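Local coordinates for SusD-like carbohydrate binding protein (Bacteroides vulgatus, PDB 3LEW) that probably binds carbohydrate at the cell outer membrane as a SusD-like protein involved in nutrient capture, at residues H258-T261 with N266-Y269; Q270-D275 with G280-S285; F286-Y291 with E401-G406. One frame throughout, in Å; residues are numbered along the deposited sequence.

Contact 1 (H258-T261 with N266-Y269); sequences HAQT and NASY
Q260 sets its CG beside its own backbone N (chi1 -68°) and bends again at CD (chi2 -77°), a folded shape that carries the amide oxygen to S268. S268 in turn holds its OG beside its backbone N (chi1 -64°), which puts the hydroxyl next to the amide N-H, within reach of the same oxygen. The hydroxyl S268 OG donates to Q260 OE1 at 2.6 Å, in the carbonyl plane and on a lone pair, and accepts from G339 N; a serine suits a place where one small group must do both. S268 N donates to the same OE1 at 2.8 Å, but from well above that plane and with a bent N-H. The other end of the amide is fixed as well: Q260 NE2 reaches A259 O at 3.0 Å and also E35, which settles which end is oxygen. A267 CB lies 3.6 Å from Q260 NE2 and at the edge of the H258 ring, a space suited to a small methyl. The E35 carboxylate accepts from H258 NE2, N266 N and A267 N. The 3-10 segment beginning at A267 thus starts with its first N-H groups taken by side-chain oxygens of E35 and Q260, as is common where a helix begins.

Contact 2 (Q270-D275 with G280-S285); sequences QFHYLD and GSYYYS
H272 O is gripped by two successive backbone amides of the returning chain. Y284 N approaches it at 2.9 Å, almost head-on to the carbonyl (C=O...N 163°), and Y283 N adds a weak bond. S281 supplies the shortest link, its OG donating to D275 O at 2.7 Å; with OG anti to its backbone N (chi1 172°), this small polar side chain reaches the carbonyl just past the end of the helix. The next amide along, Y282 N, meets H272 ND1 at 3.0 Å, tilted from the imidazole plane, so ND1 serves as acceptor while NE2 is bonded to Q337 OE1. A histidine suits this place because it can do both and still offer a flat face. Over that face lies the Y282 ring in an offset stack, centroids 3.7 Å apart and planes 9° from parallel, with Y282 OH anchored on the same Q337. Y273 and Y283 also run side by side, Y273 CE1 3.3 Å from Y283 CD2, yet they are slid so far that they scarcely overlap. Y273 OH bonds to Y40 O and Y283 OH to Y269 OH. S285 N then donates to Y273 O at 3.2 Å, and S285 OG sits at the edge of the Y273 ring. The short helix 271-274 has the loop 280-285 along one flank; Q270 and F271 of segment 270-275 rest on I341 of strand 341-345, and L274 packs on F286 of strand 286-288.

Contact 3 (F286-Y291 with E401-G406); sequences FNVDPY and ELWGEG
W403 brings the outer rim of its six-membered ring to the backbone and one side chain of strand 286-288. Its CH2 lies 3.5 Å from F286 O, and CZ2 faces N287 O; both carbonyls stand at the ring edge, near its plane, where aromatic hydrogens are slightly positive. V288 CG2 touches W403 CZ2 at 3.8 Å, the two side chains crossing at a slant, and a branched valine gives this buried spot a compact apolar surface. Swinging CG anti to the W403 backbone N (chi1 -175°) sends the indole out to the strand, while NE1 is fixed on D58 O. An alanine here removes the indole, and D58 O would probably be left without its mate while a gap opens beside V288. Behind the indole, a type II turn from L402 to E405 is closed by E405 N on L402 O at 3.0 Å. G404 suits its third position: a CB there would run into W403 CE3. E405 in turn forms salt bridges with R345 and K328. The linker between helices 387-401 and 408-414 thus meets strand 286-288, which pairs antiparallel with strand 59-61 and, through the V288 backbone, hydrogen-bonds to M324 of strand 321-326.

From the N terminus the three contacts follow in series, none enclosing or crossing another. Contact 1 closes the short loop 262-265 after strand 254-258, and its second segment runs directly into contact 2. Contact 2 brings the chain back over residues 276-279 to flank helix 271-274. The two also pack together, with Y269 OH 3.8 Å from Y282 CD2. Strand 286-288 then starts contact 3, tied back by a probable bond from F286 N to Y273 O at 3.0 Å. Contact 3 spans about 110 residues, far more than the others, and its distant segment also meets contact 2, where L274 CD2 lies 4.2 Å from G404 O. Contacts 1 and 3 stay about 9 Å apart at their nearest atoms.

Contact 1 (H258-T261 with N266-Y269)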
ATOM      1  N   HIS A 258       7.723  -8.982   2.856  1.00 14.30           N
ATOM      2  CA  HIS A 258       8.936  -9.331   2.090  1.00 14.00           C
ATOM      3  C   HIS A 258      10.189  -9.212   2.981  1.00 14.90           C
ATOM      4  O   HIS A 258      10.549  -8.119   3.435  1.00 15.03           O
ATOM      5  CB  HIS A 258       9.024  -8.430   0.855  1.00 15.18           C
ATOM      6  CG  HIS A 258      10.213  -8.659  -0.017  1.00 16.89           C
ATOM      7  ND1 HIS A 258      10.458  -9.857  -0.643  1.00 17.58           N
ATOM      8  CD2 HIS A 258      11.208  -7.819  -0.399  1.00 17.79           C
ATOM      9  CE1 HIS A 258      11.575  -9.751  -1.354  1.00 16.30           C
ATOM     10  NE2 HIS A 258      12.038  -8.524  -1.237  1.00 16.91           N
ATOM     11  N   ALA A 259      10.854 -10.325   3.228  1.00 14.72           N
ATOM     12  CA  ALA A 259      12.046 -10.341   4.102  1.00 14.34           C
ATOM     13  C   ALA A 259      13.259  -9.787   3.353  1.00 15.16           C
ATOM     14  O   ALA A 259      13.317  -9.785   2.111  1.00 15.07           O
ATOM     15  CB  ALA A 259      12.359 -11.761   4.581  1.00 15.39           C
ATOM     16  N   GLN A 260      14.219  -9.326   4.142  1.00 13.89           N
ATOM     17  CA  GLN A 260      15.471  -8.734   3.649  1.00 13.90           C
ATOM     18  C   GLN A 260      16.686  -9.322   4.326  1.00 14.78           C
ATOM     19  O   GLN A 260      16.688  -9.547   5.553  1.00 13.80           O
ATOM     20  CB  GLN A 260      15.400  -7.230   3.848  1.00 12.90           C
ATOM     21  CG  GLN A 260      14.346  -6.605   2.941  1.00 14.26           C
ATOM     22  CD  GLN A 260      14.827  -6.496   1.546  1.00 13.80           C
ATOM     23  OE1 GLN A 260      15.660  -5.630   1.293  1.00 14.12           O
ATOM     24  NE2 GLN A 260      14.305  -7.334   0.604  1.00 13.24           N
ATOM     25  N   THR A 261      17.715  -9.601   3.519  1.00 14.51           N
ATOM     26  CA  THR A 261      18.949 -10.174   3.994  1.00 15.53           C
ATOM     27  C   THR A 261      20.061  -9.560   3.177  1.00 16.40           C
ATOM     28  O   THR A 261      19.807  -8.894   2.188  1.00 15.89           O
ATOM     29  CB  THR A 261      19.009 -11.714   3.763  1.00 16.89           C
ATOM     30  OG1 THR A 261      19.052 -11.957   2.341  1.00 14.71           O
ATOM     31  CG2 THR A 261      17.780 -12.393   4.345  1.00 16.90           C
ATOM     32  N   ASN A 266      17.657  -5.064  -1.825  1.00 13.12           N
ATOM     33  CA  ASN A 266      17.262  -3.851  -2.554  1.00 13.61           C
ATOM     34  C   ASN A 266      16.054  -3.169  -1.954  1.00 13.28           C
ATOM     35  O   ASN A 266      16.036  -1.922  -1.844  1.00 14.07           O
ATOM     36  CB  ASN A 266      16.972  -4.133  -4.027  1.00 13.88           C
ATOM     37  CG  ASN A 266      18.175  -4.605  -4.830  1.00 17.01           C
ATOM     38  OD1 ASN A 266      19.316  -4.634  -4.370  1.00 16.92           O
ATOM     39  ND2 ASN A 266      17.901  -4.966  -6.106  1.00 15.24           N
ATOM     40  N   ALA A 267      15.023  -3.921  -1.549  1.00 12.31           N
ATOM     41  CA  ALA A 267      13.818  -3.301  -1.063  1.00 13.27           C
ATOM     42  C   ALA A 267      14.077  -2.452   0.187  1.00 12.87           C
ATOM     43  O   ALA A 267      13.391  -1.446   0.387  1.00 13.38           O
ATOM     44  CB  ALA A 267      12.707  -4.365  -0.768  1.00 13.47           C
ATOM     45  N   SER A 268      15.060  -2.877   0.981  1.00 12.51           N
ATOM     46  CA  SER A 268      15.409  -2.181   2.226  1.00 13.50           C
ATOM     47  C   SER A 268      15.737  -0.696   1.998  1.00 13.74           C
ATOM     48  O   SER A 268      15.637   0.115   2.924  1.00 14.53           O
ATOM     49  CB  SER A 268      16.592  -2.850   2.904  1.00 13.67           C
ATOM     50  OG  SER A 268      16.284  -4.167   3.314  1.00 15.57           O
ATOM     51  N   TYR A 269      16.188  -0.351   0.803  1.00 14.40           N
ATOM     52  CA  TYR A 269      16.591   1.014   0.507  1.00 13.94           C
ATOM     53  C   TYR A 269      15.455   2.001   0.783  1.00 14.12           C
ATOM     54  O   TYR A 269      15.707   3.179   1.141  1.00 14.75           O
ATOM     55  CB  TYR A 269      17.112   1.127  -0.945  1.00 14.69           C
ATOM     56  CG  TYR A 269      17.926   2.365  -1.218  1.00 13.05           C
ATOM     57  CD1 TYR A 269      17.299   3.571  -1.580  1.00 14.76           C
ATOM     58  CD2 TYR A 269      19.306   2.342  -1.139  1.00 13.37           C
ATOM     59  CE1 TYR A 269      18.053   4.723  -1.862  1.00 13.84           C
ATOM     60  CE2 TYR A 269      20.069   3.478  -1.394  1.00 15.79           C
ATOM     61  CZ  TYR A 269      19.418   4.668  -1.775  1.00 16.19           C
ATOM     62  OH  TYR A 269      20.135   5.799  -2.047  1.00 16.73           O
TER

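Contact 2 (Q270-D275 with G280-S285)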
ATOM      1  N   GLN A 270      14.212   1.551   0.694  1.00 13.83           N
ATOM      2  CA  GLN A 270      13.097   2.436   0.996  1.00 14.77           C
ATOM      3  C   GLN A 270      12.976   2.878   2.450  1.00 13.76           C
ATOM      4  O   GLN A 270      12.320   3.880   2.735  1.00 14.22           O
ATOM      5  CB  GLN A 270      11.799   1.914   0.486  1.00 15.64           C
ATOM      6  CG  GLN A 270      11.222   0.713   1.191  1.00 13.43           C
ATOM      7  CD  GLN A 270      10.248  -0.086   0.205  1.00 17.69           C
ATOM      8  OE1 GLN A 270       9.068   0.236   0.149  1.00 17.76           O
ATOM      9  NE2 GLN A 270      10.735  -1.165  -0.466  1.00 17.04           N
ATOM     10  N   PHE A 271      13.641   2.179   3.370  1.00 13.40           N
ATOM     11  CA  PHE A 271      13.811   2.688   4.744  1.00 12.74           C
ATOM     12  C   PHE A 271      14.637   3.977   4.807  1.00 12.95           C
ATOM     13  O   PHE A 271      14.535   4.731   5.785  1.00 13.52           O
ATOM     14  CB  PHE A 271      14.372   1.582   5.671  1.00 13.62           C
ATOM     15  CG  PHE A 271      13.294   0.641   6.225  1.00 13.11           C
ATOM     16  CD1 PHE A 271      12.819  -0.424   5.469  1.00 15.00           C
ATOM     17  CD2 PHE A 271      12.741   0.853   7.457  1.00 13.89           C
ATOM     18  CE1 PHE A 271      11.830  -1.263   5.957  1.00 15.36           C
ATOM     19  CE2 PHE A 271      11.753   0.003   7.964  1.00 16.31           C
ATOM     20  CZ  PHE A 271      11.292  -1.059   7.199  1.00 15.61           C
ATOM     21  N   HIS A 272      15.440   4.287   3.793  1.00 12.75           N
ATOM     22  CA  HIS A 272      16.066   5.591   3.754  1.00 12.83           C
ATOM     23  C   HIS A 272      15.081   6.766   3.644  1.00 13.80           C
ATOM     24  O   HIS A 272      15.419   7.900   3.999  1.00 13.51           O
ATOM     25  CB  HIS A 272      17.134   5.680   2.669  1.00 13.61           C
ATOM     26  CG  HIS A 272      18.349   4.866   2.941  1.00 12.48           C
ATOM     27  ND1 HIS A 272      19.168   5.084   4.036  1.00 11.08           N
ATOM     28  CD2 HIS A 272      18.913   3.856   2.238  1.00 12.56           C
ATOM     29  CE1 HIS A 272      20.191   4.249   3.976  1.00 12.66           C
ATOM     30  NE2 HIS A 272      20.049   3.478   2.910  1.00 14.09           N
ATOM     31  N   TYR A 273      13.874   6.479   3.168  1.00 13.43           N
ATOM     32  CA  TYR A 273      12.745   7.432   3.073  1.00 14.28           C
ATOM     33  C   TYR A 273      11.880   7.366   4.342  1.00 14.59           C
ATOM     34  O   TYR A 273      11.509   8.413   4.934  1.00 14.56           O
ATOM     35  CB  TYR A 273      11.906   7.157   1.792  1.00 14.47           C
ATOM     36  CG  TYR A 273      12.783   7.067   0.548  1.00 14.00           C
ATOM     37  CD1 TYR A 273      13.498   8.167   0.117  1.00 14.45           C
ATOM     38  CD2 TYR A 273      12.890   5.876  -0.192  1.00 13.45           C
ATOM     39  CE1 TYR A 273      14.338   8.118  -0.970  1.00 13.22           C
ATOM     40  CE2 TYR A 273      13.729   5.801  -1.289  1.00 14.61           C
ATOM     41  CZ  TYR A 273      14.467   6.908  -1.676  1.00 13.67           C
ATOM     42  OH  TYR A 273      15.315   6.869  -2.763  1.00 14.06           O
ATOM     43  N   LEU A 274      11.553   6.150   4.751  1.00 14.90           N
ATOM     44  CA  LEU A 274      10.591   5.918   5.859  1.00 14.20           C
ATOM     45  C   LEU A 274      11.165   6.111   7.261  1.00 14.36           C
ATOM     46  O   LEU A 274      10.419   6.439   8.181  1.00 15.01           O
ATOM     47  CB  LEU A 274      10.000   4.525   5.798  1.00 14.84           C
ATOM     48  CG  LEU A 274       9.181   4.139   4.578  1.00 15.85           C
ATOM     49  CD1 LEU A 274       8.775   2.701   4.681  1.00 20.14           C
ATOM     50  CD2 LEU A 274       7.955   5.079   4.495  1.00 17.96           C
ATOM     51  N   ASP A 275      12.459   5.878   7.426  1.00 13.12           N
ATOM     52  CA  ASP A 275      13.100   5.995   8.736  1.00 12.94           C
ATOM     53  C   ASP A 275      13.572   7.427   8.868  1.00 12.69           C
ATOM     54  O   ASP A 275      14.493   7.862   8.165  1.00 13.03           O
ATOM     55  CB  ASP A 275      14.265   4.998   8.848  1.00 12.80           C
ATOM     56  CG  ASP A 275      14.919   5.005  10.196  1.00 13.34           C
ATOM     57  OD1 ASP A 275      14.872   6.039  10.896  1.00 14.60           O
ATOM     58  OD2 ASP A 275      15.570   3.987  10.543  1.00 13.71           O
ATOM     59  N   GLY A 280      22.049   7.643  10.330  1.00 19.18           N
ATOM     60  CA  GLY A 280      22.469   6.815   9.194  1.00 18.76           C
ATOM     61  C   GLY A 280      21.432   6.671   8.092  1.00 18.16           C
ATOM     62  O   GLY A 280      21.790   6.281   6.982  1.00 18.37           O
ATOM     63  N   SER A 281      20.148   6.939   8.370  1.00 16.95           N
ATOM     64  CA  SER A 281      19.160   7.005   7.291  1.00 16.64           C
ATOM     65  C   SER A 281      19.523   8.136   6.330  1.00 16.61           C
ATOM     66  O   SER A 281      19.940   9.185   6.746  1.00 17.60           O
ATOM     67  CB  SER A 281      17.757   7.249   7.861  1.00 16.44           C
ATOM     68  OG  SER A 281      16.828   7.487   6.826  1.00 16.84           O
ATOM     69  N   TYR A 282      19.446   7.891   5.036  1.00 15.28           N
ATOM     70  CA  TYR A 282      20.067   8.791   4.098  1.00 15.09           C
ATOM     71  C   TYR A 282      19.195  10.016   3.852  1.00 15.00           C
ATOM     72  O   TYR A 282      19.735  11.068   3.564  1.00 15.23           O
ATOM     73  CB  TYR A 282      20.241   8.107   2.714  1.00 15.86           C
ATOM     74  CG  TYR A 282      21.397   7.125   2.583  1.00 14.65           C
ATOM     75  CD1 TYR A 282      22.349   6.936   3.587  1.00 13.19           C
ATOM     76  CD2 TYR A 282      21.538   6.406   1.422  1.00 15.39           C
ATOM     77  CE1 TYR A 282      23.395   6.031   3.415  1.00 15.94           C
ATOM     78  CE2 TYR A 282      22.546   5.478   1.253  1.00 17.45           C
ATOM     79  CZ  TYR A 282      23.474   5.300   2.228  1.00 17.60           C
ATOM     80  OH  TYR A 282      24.496   4.418   2.000  1.00 17.72           O
ATOM     81  N   TYR A 283      17.865   9.864   3.877  1.00 14.10           N
ATOM     82  CA  TYR A 283      16.959  10.925   3.405  1.00 13.81           C
ATOM     83  C   TYR A 283      15.893  11.358   4.424  1.00 13.48           C
ATOM     84  O   TYR A 283      15.437  12.518   4.397  1.00 13.61           O
ATOM     85  CB  TYR A 283      16.269  10.517   2.082  1.00 14.45           C
ATOM     86  CG  TYR A 283      17.227   9.978   1.055  1.00 13.65           C
ATOM     87  CD1 TYR A 283      18.257  10.779   0.561  1.00 14.88           C
ATOM     88  CD2 TYR A 283      17.150   8.656   0.616  1.00 13.56           C
ATOM     89  CE1 TYR A 283      19.167  10.294  -0.342  1.00 17.36           C
ATOM     90  CE2 TYR A 283      18.035   8.162  -0.289  1.00 14.23           C
ATOM     91  CZ  TYR A 283      19.054   8.969  -0.768  1.00 17.34           C
ATOM     92  OH  TYR A 283      19.980   8.453  -1.661  1.00 17.52           O
ATOM     93  N   TYR A 284      15.554  10.465   5.351  1.00 14.47           N
ATOM     94  CA  TYR A 284      14.647  10.774   6.475  1.00 13.47           C
ATOM     95  C   TYR A 284      13.499  11.693   6.029  1.00 13.89           C
ATOM     96  O   TYR A 284      13.231  12.720   6.655  1.00 13.51           O
ATOM     97  CB  TYR A 284      15.429  11.390   7.659  1.00 13.80           C
ATOM     98  CG  TYR A 284      16.558  12.284   7.285  1.00 14.38           C
ATOM     99  CD1 TYR A 284      17.816  11.771   7.021  1.00 15.81           C
ATOM    100  CD2 TYR A 284      16.383  13.674   7.196  1.00 16.28           C
ATOM    101  CE1 TYR A 284      18.881  12.594   6.645  1.00 16.05           C
ATOM    102  CE2 TYR A 284      17.435  14.497   6.819  1.00 15.09           C
ATOM    103  CZ  TYR A 284      18.673  13.962   6.561  1.00 16.51           C
ATOM    104  OH  TYR A 284      19.753  14.796   6.243  1.00 18.82           O
ATOM    105  N   SER A 285      12.820  11.314   4.957  1.00 13.75           N
ATOM    106  CA  SER A 285      12.003  12.288   4.204  1.00 13.79           C
ATOM    107  C   SER A 285      10.496  12.195   4.436  1.00 13.75           C
ATOM    108  O   SER A 285       9.794  13.192   4.234  1.00 13.90           O
ATOM    109  CB  SER A 285      12.286  12.158   2.715  1.00 14.13           C
ATOM    110  OG  SER A 285      12.070  10.813   2.273  1.00 13.36           O
TER

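Contact 3 (F286-Y291 with E401-G406)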
ATOM      1  N   PHE A 286      10.027  11.019   4.848  1.00 13.50           N
ATOM      2  CA  PHE A 286       8.579  10.774   5.127  1.00 13.06           C
ATOM      3  C   PHE A 286       8.212  11.256   6.518  1.00 14.32           C
ATOM      4  O   PHE A 286       8.103  10.482   7.460  1.00 13.59           O
ATOM      5  CB  PHE A 286       8.216   9.301   4.891  1.00 14.07           C
ATOM      6  CG  PHE A 286       7.880   8.994   3.462  1.00 14.45           C
ATOM      7  CD1 PHE A 286       8.831   9.132   2.466  1.00 12.56           C
ATOM      8  CD2 PHE A 286       6.609   8.647   3.094  1.00 13.16           C
ATOM      9  CE1 PHE A 286       8.531   8.890   1.097  1.00 14.50           C
ATOM     10  CE2 PHE A 286       6.311   8.411   1.737  1.00 13.35           C
ATOM     11  CZ  PHE A 286       7.268   8.534   0.766  1.00 13.57           C
ATOM     12  N   ASN A 287       8.050  12.576   6.643  1.00 13.01           N
ATOM     13  CA  ASN A 287       7.761  13.157   7.921  1.00 13.78           C
ATOM     14  C   ASN A 287       6.250  13.286   8.072  1.00 13.64           C
ATOM     15  O   ASN A 287       5.477  13.005   7.127  1.00 14.27           O
ATOM     16  CB  ASN A 287       8.511  14.445   8.053  1.00 13.52           C
ATOM     17  CG  ASN A 287      10.015  14.208   8.077  1.00 15.84           C
ATOM     18  OD1 ASN A 287      10.536  13.716   9.072  1.00 15.05           O
ATOM     19  ND2 ASN A 287      10.701  14.519   6.969  1.00 14.74           N
ATOM     20  N   VAL A 288       5.848  13.707   9.247  1.00 12.88           N
ATOM     21  CA  VAL A 288       4.443  13.620   9.624  1.00 12.94           C
ATOM     22  C   VAL A 288       3.792  15.012   9.559  1.00 12.84           C
ATOM     23  O   VAL A 288       4.377  15.995   9.993  1.00 13.19           O
ATOM     24  CB  VAL A 288       4.304  13.024  11.029  1.00 13.61           C
ATOM     25  CG1 VAL A 288       2.818  12.880  11.411  1.00 14.39           C
ATOM     26  CG2 VAL A 288       5.049  11.702  11.142  1.00 14.09           C
ATOM     27  N   ASP A 289       2.571  15.098   9.048  1.00 13.16           N
ATOM     28  CA  ASP A 289       1.761  16.328   9.285  1.00 13.12           C
ATOM     29  C   ASP A 289       1.606  16.515  10.794  1.00 13.54           C
ATOM     30  O   ASP A 289       1.017  15.672  11.478  1.00 12.42           O
ATOM     31  CB  ASP A 289       0.380  16.161   8.658  1.00 14.03           C
ATOM     32  CG  ASP A 289      -0.516  17.381   8.817  1.00 14.00           C
ATOM     33  OD1 ASP A 289      -0.083  18.406   9.410  1.00 13.06           O
ATOM     34  OD2 ASP A 289      -1.678  17.298   8.344  1.00 12.47           O
ATOM     35  N   PRO A 290       2.043  17.682  11.336  1.00 12.84           N
ATOM     36  CA  PRO A 290       1.917  17.808  12.769  1.00 13.57           C
ATOM     37  C   PRO A 290       0.470  17.673  13.235  1.00 13.73           C
ATOM     38  O   PRO A 290       0.223  17.205  14.323  1.00 13.70           O
ATOM     39  CB  PRO A 290       2.455  19.198  13.037  1.00 13.54           C
ATOM     40  CG  PRO A 290       3.547  19.363  11.974  1.00 14.31           C
ATOM     41  CD  PRO A 290       2.948  18.691  10.754  1.00 12.66           C
ATOM     42  N   TYR A 291      -0.481  18.093  12.409  1.00 15.26           N
ATOM     43  CA  TYR A 291      -1.901  17.922  12.741  1.00 14.90           C
ATOM     44  C   TYR A 291      -2.382  16.461  12.815  1.00 16.25           C
ATOM     45  O   TYR A 291      -3.406  16.196  13.451  1.00 16.06           O
ATOM     46  CB  TYR A 291      -2.792  18.692  11.765  1.00 14.55           C
ATOM     47  CG  TYR A 291      -2.621  20.203  11.827  1.00 14.61           C
ATOM     48  CD1 TYR A 291      -2.872  20.910  13.005  1.00 16.07           C
ATOM     49  CD2 TYR A 291      -2.161  20.920  10.708  1.00 13.21           C
ATOM     50  CE1 TYR A 291      -2.729  22.319  13.053  1.00 16.21           C
ATOM     51  CE2 TYR A 291      -2.010  22.328  10.756  1.00 14.93           C
ATOM     52  CZ  TYR A 291      -2.272  23.009  11.920  1.00 14.71           C
ATOM     53  OH  TYR A 291      -2.101  24.392  11.958  1.00 13.85           O
ATOM     54  N   GLU A 401      -3.934   4.007  11.877  1.00 13.42           N
ATOM     55  CA  GLU A 401      -3.308   2.679  12.070  1.00 12.86           C
ATOM     56  C   GLU A 401      -2.359   2.300  10.948  1.00 14.15           C
ATOM     57  O   GLU A 401      -1.381   1.586  11.193  1.00 13.28           O
ATOM     58  CB  GLU A 401      -4.402   1.611  12.231  1.00 13.98           C
ATOM     59  CG  GLU A 401      -3.923   0.127  12.317  1.00 13.70           C
ATOM     60  CD  GLU A 401      -3.078  -0.207  13.534  1.00 14.84           C
ATOM     61  OE1 GLU A 401      -3.035   0.592  14.494  1.00 16.54           O
ATOM     62  OE2 GLU A 401      -2.458  -1.300  13.540  1.00 15.55           O
ATOM     63  N   LEU A 402      -2.691   2.704   9.711  1.00 14.12           N
ATOM     64  CA  LEU A 402      -1.961   2.286   8.503  1.00 14.63           C
ATOM     65  C   LEU A 402      -1.012   3.362   7.929  1.00 14.53           C
ATOM     66  O   LEU A 402      -0.542   3.237   6.795  1.00 14.05           O
ATOM     67  CB  LEU A 402      -2.935   1.816   7.407  1.00 14.70           C
ATOM     68  CG  LEU A 402      -3.865   0.685   7.858  1.00 15.56           C
ATOM     69  CD1 LEU A 402      -4.952   0.413   6.772  1.00 15.62           C
ATOM     70  CD2 LEU A 402      -3.109  -0.608   8.208  1.00 15.62           C
ATOM     71  N   TRP A 403      -0.742   4.388   8.710  1.00 14.91           N
ATOM     72  CA  TRP A 403       0.126   5.497   8.292  1.00 14.34           C
ATOM     73  C   TRP A 403       1.425   4.959   7.727  1.00 13.98           C
ATOM     74  O   TRP A 403       2.102   4.135   8.351  1.00 14.66           O
ATOM     75  CB  TRP A 403       0.435   6.432   9.481  1.00 14.60           C
ATOM     76  CG  TRP A 403       1.227   7.656   9.082  1.00 13.61           C
ATOM     77  CD1 TRP A 403       0.723   8.900   8.786  1.00 13.12           C
ATOM     78  CD2 TRP A 403       2.670   7.751   8.879  1.00 13.38           C
ATOM     79  NE1 TRP A 403       1.759   9.766   8.460  1.00 14.29           N
ATOM     80  CE2 TRP A 403       2.952   9.070   8.503  1.00 12.77           C
ATOM     81  CE3 TRP A 403       3.732   6.847   8.998  1.00 13.79           C
ATOM     82  CZ2 TRP A 403       4.244   9.493   8.199  1.00 15.76           C
ATOM     83  CZ3 TRP A 403       5.016   7.289   8.697  1.00 15.96           C
ATOM     84  CH2 TRP A 403       5.247   8.602   8.326  1.00 16.98           C
ATOM     85  N   GLY A 404       1.791   5.412   6.542  1.00 14.70           N
ATOM     86  CA  GLY A 404       3.058   4.997   5.978  1.00 14.13           C
ATOM     87  C   GLY A 404       3.123   3.621   5.310  1.00 14.05           C
ATOM     88  O   GLY A 404       4.153   3.284   4.733  1.00 15.52           O
ATOM     89  N   GLU A 405       2.035   2.861   5.368  1.00 13.60           N
ATOM     90  CA  GLU A 405       2.011   1.502   4.813  1.00 13.41           C
ATOM     91  C   GLU A 405       1.442   1.382   3.401  1.00 13.41           C
ATOM     92  O   GLU A 405       1.380   0.282   2.868  1.00 14.68           O
ATOM     93  CB  GLU A 405       1.244   0.582   5.764  1.00 13.61           C
ATOM     94  CG  GLU A 405       1.990   0.397   7.099  1.00 14.47           C
ATOM     95  CD  GLU A 405       1.215  -0.451   8.074  1.00 17.03           C
ATOM     96  OE1 GLU A 405       1.135  -1.712   7.892  1.00 17.57           O
ATOM     97  OE2 GLU A 405       0.716   0.167   9.034  1.00 16.77           O
ATOM     98  N   GLY A 406       1.081   2.501   2.789  1.00 14.17           N
ATOM     99  CA  GLY A 406       0.757   2.537   1.370  1.00 14.17           C
ATOM    100  C   GLY A 406      -0.693   2.701   0.942  1.00 15.09           C
ATOM    101  O   GLY A 406      -1.018   2.402  -0.202  1.00 15.87           O
TER